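Local structure of Xaa-Pro dipeptidase (1WY2) at residues 42-47 with 73-78; 148-153 with 161-166; 247-252 with 346-351. The protein probably splits dipeptides that carry proline at the C-terminal position and a nonpolar residue before it, as a homodimeric metallopeptidase with two metal ions per subunit. All coordinates share one frame; numbering follows the deposited sequence.

Interaction 1: 42-47 with 73-78; sequences GGYILI and EKFKKM
Tyr44 meets Phe75 and Met78 through the outer end of its ring. The Phe75 and Tyr44 side chains cross at about a right angle, and Phe75 CZ comes to the edge of the tyrosine ring, near its plane, 4.2 Å from Tyr44 CE1. Met78 reaches the phenol end, its methyl CE lying 4.1 Å from Tyr44 OH. Its sulfur SD sits 5.2 Å from the centroid of the Tyr44 ring, an oblique Met-aromatic contact. Gly42 adds its carbonyl oxygen O, 4.3 Å from Phe75 CZ. The methionine gets there by folding back, with bends at chi2 (-62°) and chi3 (-80°) that swing CE round to the tyrosine. All this belongs to the mixed sheet of the creatinase/prolidase N-terminal domain, where strands 44-48 and 72-75 are not neighbours: strand 51-57 runs between them, bonding through its backbone to Tyr44 and Leu46 on one strand and to Glu73 on the other. The aromatic contact therefore spans the intervening strand on one side of the sheet. Outside the two segments, the rings of Phe81 and Phe101 also meet Tyr44, that of Phe101 nearly parallel to it. The turn that carries Phe75 on to Met78 is held by Glu80, whose OE2 accepts hydrogen bonds from the backbone N of both Lys76 and Lys77.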
ATOM      1  N   GLY A  42       7.827  -1.497  12.295  1.00 46.34           N
ATOM      2  CA  GLY A  42       6.778  -0.967  13.162  1.00 43.81           C
ATOM      3  C   GLY A  42       7.233   0.098  14.173  1.00 41.92           C
ATOM      4  O   GLY A  42       7.794  -0.184  15.225  1.00 43.27           O
ATOM      5  N   GLY A  43       7.000   1.373  13.790  1.00 39.12           N
ATOM      6  CA  GLY A  43       7.318   2.467  14.694  1.00 33.50           C
ATOM      7  C   GLY A  43       6.090   2.896  15.503  1.00 30.45           C
ATOM      8  O   GLY A  43       4.978   2.975  14.999  1.00 27.26           O
ATOM      9  N   TYR A  44       6.283   3.148  16.795  1.00 26.18           N
ATOM     10  CA  TYR A  44       5.177   3.532  17.661  1.00 26.12           C
ATOM     11  C   TYR A  44       5.547   4.720  18.532  1.00 24.49           C
ATOM     12  O   TYR A  44       6.536   4.673  19.260  1.00 23.86           O
ATOM     13  CB  TYR A  44       4.774   2.373  18.577  1.00 28.47           C
ATOM     14  CG  TYR A  44       4.589   1.053  17.866  1.00 32.12           C
ATOM     15  CD1 TYR A  44       5.662   0.184  17.681  1.00 35.24           C
ATOM     16  CD2 TYR A  44       3.345   0.683  17.362  1.00 33.79           C
ATOM     17  CE1 TYR A  44       5.500  -1.026  17.010  1.00 36.87           C
ATOM     18  CE2 TYR A  44       3.172  -0.523  16.689  1.00 35.85           C
ATOM     19  CZ  TYR A  44       4.253  -1.372  16.517  1.00 37.52           C
ATOM     20  OH  TYR A  44       4.088  -2.567  15.853  1.00 39.03           O
ATOM     21  N   ILE A  45       4.757   5.786  18.453  1.00 21.53           N
ATOM     22  CA  ILE A  45       5.006   6.959  19.280  1.00 20.33           C
ATOM     23  C   ILE A  45       4.076   6.902  20.484  1.00 18.81           C
ATOM     24  O   ILE A  45       2.865   6.725  20.333  1.00 18.38           O
ATOM     25  CB  ILE A  45       4.722   8.278  18.530  1.00 18.61           C
ATOM     26  CG1 ILE A  45       5.581   8.367  17.267  1.00 17.79           C
ATOM     27  CG2 ILE A  45       5.022   9.467  19.447  1.00 19.20           C
ATOM     28  CD1 ILE A  45       5.335   9.619  16.449  1.00 19.42           C
ATOM     29  N   LEU A  46       4.643   7.026  21.680  1.00 18.97           N
ATOM     30  CA  LEU A  46       3.840   7.022  22.896  1.00 19.41           C
ATOM     31  C   LEU A  46       3.936   8.416  23.503  1.00 18.84           C
ATOM     32  O   LEU A  46       5.028   8.888  23.823  1.00 19.42           O
ATOM     33  CB  LEU A  46       4.360   5.984  23.896  1.00 20.97           C
ATOM     34  CG  LEU A  46       3.538   5.851  25.182  1.00 24.64           C
ATOM     35  CD1 LEU A  46       2.114   5.431  24.843  1.00 27.09           C
ATOM     36  CD2 LEU A  46       4.190   4.833  26.105  1.00 27.52           C
ATOM     37  N   ILE A  47       2.790   9.069  23.651  1.00 18.19           N
ATOM     38  CA  ILE A  47       2.740  10.415  24.208  1.00 17.90           C
ATOM     39  C   ILE A  47       2.054  10.430  25.569  1.00 18.81           C
ATOM     40  O   ILE A  47       0.949   9.903  25.724  1.00 17.86           O
ATOM     41  CB  ILE A  47       1.970  11.369  23.261  1.00 18.15           C
ATOM     42  CG1 ILE A  47       2.702  11.473  21.920  1.00 17.94           C
ATOM     43  CG2 ILE A  47       1.837  12.748  23.898  1.00 19.30           C
ATOM     44  CD1 ILE A  47       1.899  12.159  20.827  1.00 19.10           C
ATOM     45  N   GLU A  73      13.629   5.096  21.315  1.00 30.74           N
ATOM     46  CA  GLU A  73      13.941   3.932  22.141  1.00 33.56           C
ATOM     47  C   GLU A  73      13.762   2.687  21.282  1.00 35.12           C
ATOM     48  O   GLU A  73      12.765   2.556  20.572  1.00 33.49           O
ATOM     49  CB  GLU A  73      12.997   3.851  23.343  1.00 36.07           C
ATOM     50  CG  GLU A  73      13.278   4.856  24.448  1.00 40.06           C
ATOM     51  CD  GLU A  73      14.567   4.558  25.185  1.00 43.22           C
ATOM     52  OE1 GLU A  73      14.708   3.426  25.698  1.00 45.10           O
ATOM     53  OE2 GLU A  73      15.438   5.451  25.255  1.00 44.73           O
ATOM     54  N   LYS A  74      14.723   1.773  21.338  1.00 37.05           N
ATOM     55  CA  LYS A  74      14.624   0.553  20.551  1.00 40.04           C
ATOM     56  C   LYS A  74      14.262  -0.630  21.434  1.00 40.59           C
ATOM     57  O   LYS A  74      14.541  -0.631  22.634  1.00 40.40           O
ATOM     58  CB  LYS A  74      15.939   0.268  19.815  1.00 41.73           C
ATOM     59  CG  LYS A  74      17.129  -0.053  20.712  1.00 44.90           C
ATOM     60  CD  LYS A  74      17.639   1.172  21.453  1.00 47.58           C
ATOM     61  CE  LYS A  74      18.915   0.851  22.226  1.00 49.49           C
ATOM     62  NZ  LYS A  74      19.496   2.057  22.884  1.00 50.16           N
ATOM     63  N   PHE A  75      13.624  -1.629  20.834  1.00 41.49           N
ATOM     64  CA  PHE A  75      13.232  -2.833  21.552  1.00 42.79           C
ATOM     65  C   PHE A  75      13.522  -4.050  20.683  1.00 43.63           C
ATOM     66  O   PHE A  75      13.483  -3.968  19.456  1.00 42.76           O
ATOM     67  CB  PHE A  75      11.743  -2.777  21.927  1.00 42.25           C
ATOM     68  CG  PHE A  75      10.813  -2.685  20.747  1.00 41.73           C
ATOM     69  CD1 PHE A  75      10.502  -3.816  19.995  1.00 41.68           C
ATOM     70  CD2 PHE A  75      10.245  -1.466  20.389  1.00 41.54           C
ATOM     71  CE1 PHE A  75       9.639  -3.734  18.905  1.00 41.70           C
ATOM     72  CE2 PHE A  75       9.381  -1.373  19.301  1.00 41.60           C
ATOM     73  CZ  PHE A  75       9.078  -2.510  18.557  1.00 42.03           C
ATOM     74  N   LYS A  76      13.829  -5.172  21.326  1.00 45.04           N
ATOM     75  CA  LYS A  76      14.133  -6.400  20.605  1.00 46.72           C
ATOM     76  C   LYS A  76      12.873  -7.231  20.404  1.00 47.34           C
ATOM     77  O   LYS A  76      12.692  -7.863  19.365  1.00 48.33           O
ATOM     78  CB  LYS A  76      15.174  -7.217  21.373  1.00 47.60           C
ATOM     79  CG  LYS A  76      16.478  -6.477  21.624  1.00 49.14           C
ATOM     80  CD  LYS A  76      17.462  -7.341  22.399  1.00 50.37           C
ATOM     81  CE  LYS A  76      18.767  -6.606  22.655  1.00 50.79           C
ATOM     82  NZ  LYS A  76      19.714  -7.423  23.465  1.00 51.86           N
ATOM     83  N   LYS A  77      11.998  -7.219  21.404  1.00 48.24           N
ATOM     84  CA  LYS A  77      10.752  -7.970  21.339  1.00 48.87           C
ATOM     85  C   LYS A  77       9.588  -7.083  21.772  1.00 48.34           C
ATOM     86  O   LYS A  77       9.744  -6.217  22.633  1.00 47.91           O
ATOM     87  CB  LYS A  77      10.843  -9.207  22.238  1.00 49.88           C
ATOM     88  CG  LYS A  77       9.676 -10.173  22.103  1.00 51.78           C
ATOM     89  CD  LYS A  77       9.902 -11.437  22.930  1.00 52.56           C
ATOM     90  CE  LYS A  77      11.106 -12.228  22.431  1.00 52.85           C
ATOM     91  NZ  LYS A  77      10.934 -12.676  21.016  1.00 53.94           N
ATOM     92  N   MET A  78       8.425  -7.297  21.164  1.00 47.58           N
ATOM     93  CA  MET A  78       7.239  -6.510  21.479  1.00 47.17           C
ATOM     94  C   MET A  78       6.915  -6.464  22.965  1.00 47.07           C
ATOM     95  O   MET A  78       6.356  -5.479  23.449  1.00 47.08           O
ATOM     96  CB  MET A  78       6.030  -7.044  20.709  1.00 46.82           C
ATOM     97  CG  MET A  78       5.974  -6.593  19.258  1.00 46.72           C
ATOM     98  SD  MET A  78       5.845  -4.796  19.121  1.00 46.70           S
ATOM     99  CE  MET A  78       4.103  -4.555  19.428  1.00 45.70           C
TER

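Interaction 2: 148-153 with 161-166; sequences MAAIEE and REVAAK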
ATOM      1  N   MET A 148       1.157  15.306 -19.343  1.00 17.84           N
ATOM      2  CA  MET A 148       1.531  15.806 -20.663  1.00 19.46           C
ATOM      3  C   MET A 148       2.287  14.733 -21.426  1.00 19.60           C
ATOM      4  O   MET A 148       2.116  14.585 -22.637  1.00 19.83           O
ATOM      5  CB  MET A 148       2.387  17.071 -20.550  1.00 20.55           C
ATOM      6  CG  MET A 148       1.633  18.295 -20.038  1.00 22.77           C
ATOM      7  SD  MET A 148       0.174  18.737 -21.018  1.00 27.41           S
ATOM      8  CE  MET A 148       0.945  19.513 -22.470  1.00 28.12           C
ATOM      9  N   ALA A 149       3.130  13.982 -20.719  1.00 19.82           N
ATOM     10  CA  ALA A 149       3.890  12.913 -21.354  1.00 19.34           C
ATOM     11  C   ALA A 149       2.941  11.802 -21.791  1.00 19.44           C
ATOM     12  O   ALA A 149       3.129  11.199 -22.847  1.00 19.71           O
ATOM     13  CB  ALA A 149       4.937  12.359 -20.394  1.00 18.49           C
ATOM     14  N   ALA A 150       1.917  11.538 -20.982  1.00 17.34           N
ATOM     15  CA  ALA A 150       0.946  10.494 -21.307  1.00 18.94           C
ATOM     16  C   ALA A 150       0.200  10.845 -22.587  1.00 20.19           C
ATOM     17  O   ALA A 150       0.007  10.002 -23.461  1.00 21.45           O
ATOM     18  CB  ALA A 150      -0.047  10.320 -20.163  1.00 18.61           C
ATOM     19  N   ILE A 151      -0.225  12.099 -22.683  1.00 20.42           N
ATOM     20  CA  ILE A 151      -0.957  12.569 -23.853  1.00 22.73           C
ATOM     21  C   ILE A 151      -0.127  12.391 -25.120  1.00 25.84           C
ATOM     22  O   ILE A 151      -0.643  11.974 -26.158  1.00 26.71           O
ATOM     23  CB  ILE A 151      -1.351  14.055 -23.677  1.00 22.17           C
ATOM     24  CG1 ILE A 151      -2.375  14.176 -22.543  1.00 23.67           C
ATOM     25  CG2 ILE A 151      -1.926  14.613 -24.973  1.00 24.56           C
ATOM     26  CD1 ILE A 151      -2.752  15.610 -22.194  1.00 24.20           C
ATOM     27  N   GLU A 152       1.163  12.690 -25.026  1.00 27.29           N
ATOM     28  CA  GLU A 152       2.062  12.574 -26.167  1.00 30.22           C
ATOM     29  C   GLU A 152       2.325  11.113 -26.532  1.00 30.74           C
ATOM     30  O   GLU A 152       2.527  10.782 -27.703  1.00 30.29           O
ATOM     31  CB  GLU A 152       3.386  13.275 -25.848  1.00 33.95           C
ATOM     32  CG  GLU A 152       4.272  13.546 -27.054  1.00 39.66           C
ATOM     33  CD  GLU A 152       3.625  14.493 -28.047  1.00 42.62           C
ATOM     34  OE1 GLU A 152       3.045  15.510 -27.607  1.00 45.42           O
ATOM     35  OE2 GLU A 152       3.703  14.226 -29.265  1.00 46.79           O
ATOM     36  N   GLU A 153       2.310  10.242 -25.528  1.00 29.46           N
ATOM     37  CA  GLU A 153       2.570   8.820 -25.730  1.00 29.67           C
ATOM     38  C   GLU A 153       1.354   8.035 -26.205  1.00 30.80           C
ATOM     39  O   GLU A 153       1.490   6.986 -26.837  1.00 32.79           O
ATOM     40  CB  GLU A 153       3.087   8.201 -24.433  1.00 31.96           C
ATOM     41  CG  GLU A 153       3.434   6.726 -24.541  1.00 34.61           C
ATOM     42  CD  GLU A 153       4.546   6.463 -25.538  1.00 37.85           C
ATOM     43  OE1 GLU A 153       5.609   7.106 -25.422  1.00 38.52           O
ATOM     44  OE2 GLU A 153       4.357   5.610 -26.432  1.00 40.02           O
ATOM     45  N   ARG A 161      -1.000  -0.207 -20.259  1.00 18.25           N
ATOM     46  CA  ARG A 161       0.034  -0.464 -19.263  1.00 18.64           C
ATOM     47  C   ARG A 161       1.399   0.085 -19.659  1.00 18.91           C
ATOM     48  O   ARG A 161       2.172   0.510 -18.801  1.00 17.90           O
ATOM     49  CB  ARG A 161       0.151  -1.966 -19.007  1.00 20.50           C
ATOM     50  CG  ARG A 161       1.250  -2.342 -18.026  1.00 26.26           C
ATOM     51  CD  ARG A 161       0.689  -3.149 -16.880  1.00 31.50           C
ATOM     52  NE  ARG A 161      -0.181  -4.218 -17.358  1.00 35.57           N
ATOM     53  CZ  ARG A 161      -1.089  -4.827 -16.607  1.00 36.12           C
ATOM     54  NH1 ARG A 161      -1.248  -4.475 -15.340  1.00 38.63           N
ATOM     55  NH2 ARG A 161      -1.849  -5.781 -17.129  1.00 34.75           N
ATOM     56  N   GLU A 162       1.706   0.069 -20.953  1.00 18.30           N
ATOM     57  CA  GLU A 162       2.993   0.572 -21.411  1.00 19.19           C
ATOM     58  C   GLU A 162       3.054   2.087 -21.270  1.00 19.15           C
ATOM     59  O   GLU A 162       4.112   2.646 -20.974  1.00 19.58           O
ATOM     60  CB  GLU A 162       3.251   0.139 -22.862  1.00 20.95           C
ATOM     61  CG  GLU A 162       3.666  -1.326 -22.967  1.00 25.26           C
ATOM     62  CD  GLU A 162       3.794  -1.823 -24.395  1.00 28.40           C
ATOM     63  OE1 GLU A 162       4.160  -1.029 -25.286  1.00 31.78           O
ATOM     64  OE2 GLU A 162       3.548  -3.025 -24.618  1.00 31.12           O
ATOM     65  N   VAL A 163       1.918   2.748 -21.477  1.00 17.59           N
ATOM     66  CA  VAL A 163       1.863   4.195 -21.328  1.00 18.10           C
ATOM     67  C   VAL A 163       2.097   4.489 -19.846  1.00 17.33           C
ATOM     68  O   VAL A 163       2.866   5.383 -19.486  1.00 17.07           O
ATOM     69  CB  VAL A 163       0.483   4.759 -21.751  1.00 18.36           C
ATOM     70  CG1 VAL A 163       0.399   6.248 -21.422  1.00 20.00           C
ATOM     71  CG2 VAL A 163       0.271   4.534 -23.244  1.00 19.67           C
ATOM     72  N   ALA A 164       1.434   3.720 -18.990  1.00 16.64           N
ATOM     73  CA  ALA A 164       1.578   3.895 -17.550  1.00 16.44           C
ATOM     74  C   ALA A 164       3.034   3.711 -17.139  1.00 17.20           C
ATOM     75  O   ALA A 164       3.574   4.500 -16.365  1.00 17.80           O
ATOM     76  CB  ALA A 164       0.690   2.897 -16.808  1.00 16.54           C
ATOM     77  N   ALA A 165       3.672   2.674 -17.668  1.00 17.09           N
ATOM     78  CA  ALA A 165       5.063   2.403 -17.335  1.00 17.12           C
ATOM     79  C   ALA A 165       5.964   3.583 -17.697  1.00 17.26           C
ATOM     80  O   ALA A 165       6.837   3.969 -16.921  1.00 17.22           O
ATOM     81  CB  ALA A 165       5.534   1.142 -18.055  1.00 14.49           C
ATOM     82  N   LYS A 166       5.736   4.166 -18.869  1.00 16.99           N
ATOM     83  CA  LYS A 166       6.544   5.287 -19.333  1.00 18.11           C
ATOM     84  C   LYS A 166       6.413   6.534 -18.460  1.00 17.93           C
ATOM     85  O   LYS A 166       7.415   7.165 -18.127  1.00 17.90           O
ATOM     86  CB  LYS A 166       6.173   5.634 -20.779  1.00 21.93           C
ATOM     87  CG  LYS A 166       7.011   6.742 -21.409  1.00 27.60           C
ATOM     88  CD  LYS A 166       8.440   6.292 -21.674  1.00 32.48           C
ATOM     89  CE  LYS A 166       9.239   7.374 -22.387  1.00 35.14           C
ATOM     90  NZ  LYS A 166       8.635   7.737 -23.704  1.00 36.64           N
TER
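This is a helix-helix contact in the M24 metallopeptidase domain, between the C-terminal end of helix 130-153 and the start of helix 160-173, which follows it after a short loop. The two segments run in roughly opposite directions, at 142°, with their axes 9.6 Å apart at closest approach. Ala150 and Val163 stand where the backbones come nearest, and the small alanine lets Val163 CG1 rest 4.3 Å from Ala150 CB. The other valine methyl, CG2, packs 4.1 Å from Glu153 CG, the two side chains sliding past each other in opposite directions. With CG anti to the backbone N (chi1 -178°), Glu153 sets that methylene beside the valine; the bend at chi2 then turns the carboxylate toward Lys166, whose side chain crosses it at about a right angle. Glu153 OE1 and Lys166 NZ form a salt bridge at 3.5 Å. The other carboxylate oxygen, OE2, pairs with Lys158 in the connecting loop. With a lysine on each oxygen, the Glu153 carboxylate is likely to be favoured in its charged form; the link to exposed Lys166, long and without a hydrogen bond, probably adds less than the one to Lys158.

Interaction 3: 247-252 with 346-351; sequences AQKKAV and TERELI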
ATOM      1  N   ALA A 247     -19.084  21.288 -14.978  1.00 17.76           N
ATOM      2  CA  ALA A 247     -19.249  20.989 -13.561  1.00 17.68           C
ATOM      3  C   ALA A 247     -17.944  21.172 -12.790  1.00 17.88           C
ATOM      4  O   ALA A 247     -17.941  21.720 -11.691  1.00 18.63           O
ATOM      5  CB  ALA A 247     -19.762  19.559 -13.388  1.00 17.32           C
ATOM      6  N   GLN A 248     -16.836  20.716 -13.368  1.00 17.90           N
ATOM      7  CA  GLN A 248     -15.543  20.834 -12.699  1.00 17.42           C
ATOM      8  C   GLN A 248     -15.155  22.304 -12.557  1.00 17.67           C
ATOM      9  O   GLN A 248     -14.733  22.742 -11.487  1.00 16.19           O
ATOM     10  CB  GLN A 248     -14.472  20.068 -13.488  1.00 18.34           C
ATOM     11  CG  GLN A 248     -13.228  19.667 -12.679  1.00 17.43           C
ATOM     12  CD  GLN A 248     -12.124  20.709 -12.712  1.00 18.53           C
ATOM     13  OE1 GLN A 248     -12.203  21.693 -13.440  1.00 19.26           O
ATOM     14  NE2 GLN A 248     -11.076  20.482 -11.931  1.00 18.20           N
ATOM     15  N   LYS A 249     -15.308  23.068 -13.633  1.00 17.96           N
ATOM     16  CA  LYS A 249     -14.964  24.487 -13.596  1.00 20.27           C
ATOM     17  C   LYS A 249     -15.795  25.244 -12.568  1.00 20.12           C
ATOM     18  O   LYS A 249     -15.264  26.057 -11.808  1.00 21.30           O
ATOM     19  CB  LYS A 249     -15.158  25.120 -14.975  1.00 23.33           C
ATOM     20  CG  LYS A 249     -14.072  24.774 -15.977  1.00 28.74           C
ATOM     21  CD  LYS A 249     -14.338  25.443 -17.319  1.00 31.63           C
ATOM     22  CE  LYS A 249     -14.425  26.958 -17.175  1.00 34.70           C
ATOM     23  NZ  LYS A 249     -14.799  27.619 -18.458  1.00 39.44           N
ATOM     24  N   LYS A 250     -17.096  24.972 -12.542  1.00 20.71           N
ATOM     25  CA  LYS A 250     -17.993  25.638 -11.606  1.00 21.72           C
ATOM     26  C   LYS A 250     -17.629  25.295 -10.161  1.00 21.84           C
ATOM     27  O   LYS A 250     -17.613  26.169  -9.295  1.00 19.76           O
ATOM     28  CB  LYS A 250     -19.443  25.235 -11.886  1.00 24.41           C
ATOM     29  CG  LYS A 250     -20.475  25.986 -11.052  1.00 27.87           C
ATOM     30  CD  LYS A 250     -20.459  27.474 -11.367  1.00 31.49           C
ATOM     31  CE  LYS A 250     -21.532  28.215 -10.589  1.00 32.51           C
ATOM     32  NZ  LYS A 250     -21.533  29.671 -10.907  1.00 36.04           N
ATOM     33  N   ALA A 251     -17.326  24.025  -9.905  1.00 19.61           N
ATOM     34  CA  ALA A 251     -16.965  23.602  -8.558  1.00 20.25           C
ATOM     35  C   ALA A 251     -15.677  24.279  -8.101  1.00 19.88           C
ATOM     36  O   ALA A 251     -15.597  24.768  -6.978  1.00 21.29           O
ATOM     37  CB  ALA A 251     -16.815  22.086  -8.500  1.00 20.36           C
ATOM     38  N   VAL A 252     -14.668  24.310  -8.967  1.00 19.61           N
ATOM     39  CA  VAL A 252     -13.406  24.950  -8.607  1.00 19.48           C
ATOM     40  C   VAL A 252     -13.640  26.428  -8.294  1.00 20.62           C
ATOM     41  O   VAL A 252     -13.108  26.958  -7.318  1.00 18.77           O
ATOM     42  CB  VAL A 252     -12.366  24.841  -9.746  1.00 19.49           C
ATOM     43  CG1 VAL A 252     -11.130  25.654  -9.395  1.00 20.42           C
ATOM     44  CG2 VAL A 252     -11.978  23.376  -9.969  1.00 17.50           C
ATOM     45  N   THR A 346      -2.311  21.715 -15.641  1.00 20.59           N
ATOM     46  CA  THR A 346      -2.491  21.245 -17.011  1.00 20.70           C
ATOM     47  C   THR A 346      -3.830  21.700 -17.585  1.00 20.49           C
ATOM     48  O   THR A 346      -4.835  21.742 -16.876  1.00 19.67           O
ATOM     49  CB  THR A 346      -2.424  19.708 -17.083  1.00 21.22           C
ATOM     50  OG1 THR A 346      -1.113  19.271 -16.707  1.00 21.58           O
ATOM     51  CG2 THR A 346      -2.728  19.224 -18.494  1.00 22.82           C
ATOM     52  N   GLU A 347      -3.841  22.041 -18.872  1.00 20.65           N
ATOM     53  CA  GLU A 347      -5.070  22.477 -19.533  1.00 21.96           C
ATOM     54  C   GLU A 347      -6.164  21.431 -19.341  1.00 21.77           C
ATOM     55  O   GLU A 347      -5.898  20.232 -19.374  1.00 21.18           O
ATOM     56  CB  GLU A 347      -4.820  22.691 -21.031  1.00 23.61           C
ATOM     57  CG  GLU A 347      -6.076  22.968 -21.845  1.00 28.04           C
ATOM     58  CD  GLU A 347      -6.774  24.254 -21.442  1.00 30.91           C
ATOM     59  OE1 GLU A 347      -8.001  24.217 -21.209  1.00 32.99           O
ATOM     60  OE2 GLU A 347      -6.098  25.304 -21.364  1.00 34.10           O
ATOM     61  N   ARG A 348      -7.396  21.891 -19.155  1.00 21.68           N
ATOM     62  CA  ARG A 348      -8.519  20.988 -18.948  1.00 23.39           C
ATOM     63  C   ARG A 348      -9.333  20.728 -20.211  1.00 24.70           C
ATOM     64  O   ARG A 348      -9.896  19.647 -20.381  1.00 23.83           O
ATOM     65  CB  ARG A 348      -9.425  21.536 -17.846  1.00 22.57           C
ATOM     66  CG  ARG A 348      -8.818  21.431 -16.458  1.00 19.90           C
ATOM     67  CD  ARG A 348      -9.618  22.214 -15.440  1.00 20.88           C
ATOM     68  NE  ARG A 348      -9.398  23.655 -15.562  1.00 20.39           N
ATOM     69  CZ  ARG A 348      -9.953  24.560 -14.764  1.00 20.71           C
ATOM     70  NH1 ARG A 348     -10.766  24.174 -13.786  1.00 19.67           N
ATOM     71  NH2 ARG A 348      -9.679  25.849 -14.925  1.00 20.21           N
ATOM     72  N   GLU A 349      -9.395  21.720 -21.092  1.00 26.55           N
ATOM     73  CA  GLU A 349     -10.141  21.578 -22.337  1.00 29.30           C
ATOM     74  C   GLU A 349      -9.230  20.914 -23.362  1.00 29.65           C
ATOM     75  O   GLU A 349      -8.587  21.593 -24.168  1.00 30.63           O
ATOM     76  CB  GLU A 349     -10.593  22.957 -22.831  1.00 33.06           C
ATOM     77  CG  GLU A 349     -11.372  23.747 -21.785  1.00 39.14           C
ATOM     78  CD  GLU A 349     -11.823  25.108 -22.284  1.00 43.37           C
ATOM     79  OE1 GLU A 349     -10.955  25.935 -22.641  1.00 46.68           O
ATOM     80  OE2 GLU A 349     -13.049  25.353 -22.317  1.00 45.64           O
ATOM     81  N   LEU A 350      -9.184  19.584 -23.334  1.00 27.66           N
ATOM     82  CA  LEU A 350      -8.320  18.835 -24.235  1.00 29.09           C
ATOM     83  C   LEU A 350      -8.988  18.162 -25.435  1.00 30.92           C
ATOM     84  O   LEU A 350      -8.321  17.470 -26.208  1.00 30.50           O
ATOM     85  CB  LEU A 350      -7.528  17.799 -23.431  1.00 28.13           C
ATOM     86  CG  LEU A 350      -6.663  18.395 -22.313  1.00 28.78           C
ATOM     87  CD1 LEU A 350      -5.961  17.280 -21.553  1.00 28.64           C
ATOM     88  CD2 LEU A 350      -5.644  19.358 -22.904  1.00 28.37           C
ATOM     89  N   ILE A 351     -10.293  18.351 -25.601  1.00 33.49           N
ATOM     90  CA  ILE A 351     -10.983  17.766 -26.746  1.00 36.74           C
ATOM     91  C   ILE A 351     -11.918  18.795 -27.379  1.00 38.16           C
ATOM     92  O   ILE A 351     -11.977  18.849 -28.627  1.00 39.75           O
ATOM     93  CB  ILE A 351     -11.789  16.480 -26.368  1.00 36.66           C
ATOM     94  CG1 ILE A 351     -13.286  16.785 -26.300  1.00 37.93           C
ATOM     95  CG2 ILE A 351     -11.297  15.919 -25.041  1.00 37.68           C
ATOM     96  CD1 ILE A 351     -14.154  15.555 -26.186  1.00 38.57           C
ATOM     97  OXT ILE A 351     -12.584  19.531 -26.619  1.00 39.80           O
TER
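The C-terminal tail of the M24 catalytic domain is fastened here to helix 235-254 near the two-metal site, the Gln248 side chain lying about 10 Å from a bound zinc ion. Arg348 reaches from the tail and gives a hydrogen bond from NH1 to Gln248 OE1, 2.9 Å long with an N-H...O angle of 152°. The donor lies in the carbonyl plane of the glutamine, on a lone pair of OE1, and OE1 in turn lies near the guanidinium plane, at its edge. Amide and guanidinium are nevertheless almost perpendicular, meeting through this single bond. In Gln248, CG stands opposite the backbone N (chi1 -158°) and the chain bends at chi2 (-91°), which presents OE1 to Arg348. Over one face of the guanidinium, offset toward its rim, sits the Lys249 methylene CG, 4.0 Å from Arg348 NH1, while Val252 CG2 approaches that nitrogen obliquely at 4.1 Å. In the pita-bread fold of M24 metallopeptidases, helix 235-254 packs on strand 312-321, through Gln248 on Pro317 and Val252 on Ile315, and the metal ligands Glu316 and Glu330 come to about 6 Å from the Gln248 side chain. Gln248 NE2 bonds to Asp331, in strand 325-336, and weakly to the carbonyl of Ile315. Replacing Gln248 by a leucine would probably leave Arg348 NH1 without its acceptor on the helix and Asp331 without one of its donors, a disturbance one residue from a metal ligand. Within the tail, Glu349 centres an inverse gamma turn, and its backbone N donates to Glu347 OE1 at 2.9 Å.

Interaction 1 stands apart in the N-terminal domain, its centre 42 Å from that of interaction 2 and 47 Å from that of interaction 3, whereas the last two adjoin each other in the catalytic domain. There the segments 148-153 and 346-351 touch directly, Ile151 CD1 lying 3.7 Å from Leu350 CD1, so the C-terminal tail bridges helices 130-153 and 235-254. All three contacts are partly buried, but their chemistry differs: aromatic and sulfur packing across a sheet in interaction 1, small apolar groups bordered by an ion pair with exposed Lys166 in interaction 2, and a hydrogen bond to buried Gln248 near the metals in interaction 3.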